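Side-chain contact in AdeR (Acinetobacter baumannii, PDB 5X5L), which probably acts as a phosphorelay response regulator of a two-component system, whose DNA-binding domain here is bound to an intercistronic DNA region: residues Val69-His72 against Val73-Arg77. Numbering follows the deposited sequence.
Sequences VDSH and VSKLR. With nucleotides of chain I; nucleotides of chain J.
V69 O accepts a hydrogen bond from V73 N at 3.1 Å, and the two side chains meet, CG1 of V69 to CG2 of V73 at 4.3 Å, on the inward side of helix 66-81. Two branched apolar residues one turn apart suit this side, where V69 packs on L54 and M55 of helix 51-58 and V73 on Y97 of the C-terminal hairpin. D70 gives its backbone O to S74 N (2.8 Å), while its carboxylate, apt between two arginines, forms salt bridges with R51 and R67. S71 OG, anti to the backbone N (chi1 -156°), takes a weak hydrogen bond from K75 NZ at 2.8 Å and makes another weak one to a thymine O4. The K75 chain runs extended over the S71 carbonyl and bends at its last torsion (chi4 88°), bringing the ammonium to S71 OG and to a guanine O6; a long flexible lysine can serve both. H72 O accepts L76 N, and its flat ring suits the DNA backbone: CE1 lies 3.6 Å from O5' of DT15 of chain J, and NE2 is hydrogen-bonded to another phosphate. S74, whose short hydroxyl suits a close backbone, and R77, with several N-H groups, donate from OG (2.8 Å) and NH1 (3.0 Å) to OP2 of DG7 of chain I; R77 NH2 also bonds to L89 O. In this OmpR/PhoB-type winged helix-turn-helix domain, 66-81 is the recognition helix: K75, and more weakly S71, reach base edges, consistent with sequence reading, while H72, S74 and R77 bond to backbone phosphates.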
# COMPACT_ATOMS: atom_id res chain seq x y z
N VAL C 69 3.30 2.00 -30.56
CA VAL C 69 4.14 1.05 -29.82
C VAL C 69 5.61 1.45 -29.84
O VAL C 69 6.23 1.46 -28.81
CB VAL C 69 4.08 -0.40 -30.42
CG1 VAL C 69 4.92 -1.37 -29.59
CG2 VAL C 69 2.65 -0.90 -30.58
N ASP C 70 6.13 1.79 -31.01
CA ASP C 70 7.53 2.19 -31.16
C ASP C 70 7.86 3.36 -30.24
O ASP C 70 8.90 3.34 -29.57
CB ASP C 70 7.89 2.59 -32.62
CG ASP C 70 7.59 1.51 -33.64
OD1 ASP C 70 6.98 0.47 -33.29
OD2 ASP C 70 7.98 1.70 -34.81
N SER C 71 6.96 4.34 -30.17
CA SER C 71 7.20 5.53 -29.35
C SER C 71 7.22 5.20 -27.86
O SER C 71 8.05 5.76 -27.13
CB SER C 71 6.16 6.61 -29.64
OG SER C 71 6.66 7.89 -29.31
N HIS C 72 6.35 4.30 -27.40
CA HIS C 72 6.40 3.87 -26.00
C HIS C 72 7.71 3.18 -25.67
O HIS C 72 8.27 3.39 -24.59
CB HIS C 72 5.23 2.95 -25.61
CG HIS C 72 3.92 3.66 -25.47
ND1 HIS C 72 3.62 4.46 -24.39
CD2 HIS C 72 2.82 3.64 -26.25
CE1 HIS C 72 2.40 4.94 -24.53
NE2 HIS C 72 1.89 4.45 -25.65
N VAL C 73 8.20 2.36 -26.61
CA VAL C 73 9.45 1.63 -26.44
C VAL C 73 10.62 2.61 -26.44
O VAL C 73 11.52 2.47 -25.61
CB VAL C 73 9.63 0.54 -27.53
CG1 VAL C 73 11.01 -0.10 -27.47
CG2 VAL C 73 8.55 -0.53 -27.39
N SER C 74 10.58 3.59 -27.33
CA SER C 74 11.60 4.65 -27.39
C SER C 74 11.73 5.39 -26.07
O SER C 74 12.84 5.52 -25.53
CB SER C 74 11.26 5.67 -28.48
OG SER C 74 12.23 6.70 -28.51
N LYS C 75 10.59 5.85 -25.54
CA LYS C 75 10.56 6.59 -24.29
C LYS C 75 11.07 5.77 -23.12
O LYS C 75 11.79 6.30 -22.26
CB LYS C 75 9.15 7.13 -24.00
CG LYS C 75 8.74 8.24 -24.93
CD LYS C 75 7.28 8.62 -24.76
CE LYS C 75 6.93 9.82 -25.61
NZ LYS C 75 6.49 9.52 -27.01
N LEU C 76 10.71 4.49 -23.08
CA LEU C 76 11.28 3.56 -22.10
C LEU C 76 12.79 3.44 -22.29
O LEU C 76 13.53 3.51 -21.32
CB LEU C 76 10.61 2.18 -22.18
CG LEU C 76 11.18 1.07 -21.29
CD1 LEU C 76 11.19 1.48 -19.82
CD2 LEU C 76 10.41 -0.24 -21.48
N ARG C 77 13.23 3.27 -23.55
CA ARG C 77 14.66 3.09 -23.85
C ARG C 77 15.47 4.27 -23.36
O ARG C 77 16.50 4.07 -22.71
CB ARG C 77 14.90 2.89 -25.36
CG ARG C 77 16.35 2.74 -25.78
CD ARG C 77 16.54 2.62 -27.29
NE ARG C 77 15.80 1.51 -27.90
CZ ARG C 77 14.77 1.62 -28.74
NH1 ARG C 77 14.29 2.80 -29.15
NH2 ARG C 77 14.20 0.51 -29.21
P DG I 7 15.79 6.59 -29.82
OP1 DG I 7 17.18 6.69 -29.30
OP2 DG I 7 14.78 5.77 -29.09
O5' DG I 7 15.19 8.06 -29.96
C5' DG I 7 15.73 9.02 -30.89
C4' DG I 7 14.86 10.27 -30.91
O4' DG I 7 13.78 10.09 -31.85
C3' DG I 7 14.21 10.62 -29.57
O3' DG I 7 14.23 12.03 -29.34
C2' DG I 7 12.78 10.17 -29.73
C1' DG I 7 12.54 10.41 -31.21
N9 DG I 7 11.49 9.60 -31.84
C8 DG I 7 11.17 8.29 -31.59
N7 DG I 7 10.18 7.85 -32.33
C5 DG I 7 9.83 8.95 -33.11
C6 DG I 7 8.82 9.08 -34.09
O6 DG I 7 8.03 8.23 -34.50
N1 DG I 7 8.80 10.37 -34.63
C2 DG I 7 9.65 11.39 -34.27
N2 DG I 7 9.49 12.55 -34.92
N3 DG I 7 10.60 11.27 -33.35
C4 DG I 7 10.63 10.04 -32.81
P DT J 15 1.16 6.08 -20.63
OP1 DT J 15 1.11 4.88 -19.76
OP2 DT J 15 2.47 6.58 -21.12
O5' DT J 15 0.19 5.82 -21.86
C5' DT J 15 -1.24 5.94 -21.72
C4' DT J 15 -1.79 6.63 -22.94
O4' DT J 15 -1.39 8.01 -22.97
C3' DT J 15 -1.29 6.02 -24.25
O3' DT J 15 -2.39 5.51 -25.00
C2' DT J 15 -0.61 7.17 -24.97
C1' DT J 15 -1.21 8.39 -24.32
N1 DT J 15 -0.38 9.62 -24.34
C2 DT J 15 -0.88 10.75 -24.95
O2 DT J 15 -1.96 10.78 -25.52
N3 DT J 15 -0.06 11.85 -24.89
C4 DT J 15 1.18 11.93 -24.28
O4 DT J 15 1.81 12.98 -24.30
C5 DT J 15 1.64 10.71 -23.65
C7 DT J 15 2.98 10.69 -22.98
C6 DT J 15 0.84 9.63 -23.71
P DT I 6 13.39 1.38 -33.09
OP1 DT I 6 14.30 0.80 -32.08
OP2 DT I 6 11.93 1.28 -32.90
O5' DT I 6 13.79 2.91 -33.27
C5' DT I 6 15.16 3.29 -33.44
C4' DT I 6 15.32 4.77 -33.25
O4' DT I 6 14.57 5.48 -34.26
C3' DT I 6 14.82 5.30 -31.91
O3' DT I 6 15.87 6.09 -31.34
C2' DT I 6 13.56 6.06 -32.26
C1' DT I 6 13.80 6.51 -33.68
N1 DT I 6 12.61 6.72 -34.55
C2 DT I 6 12.45 7.94 -35.19
O2 DT I 6 13.19 8.89 -35.01
N3 DT I 6 11.36 8.01 -36.02
C4 DT I 6 10.46 7.01 -36.31
O4 DT I 6 9.53 7.22 -37.08
C5 DT I 6 10.69 5.75 -35.63
C7 DT I 6 9.75 4.61 -35.86
C6 DT I 6 11.75 5.67 -34.80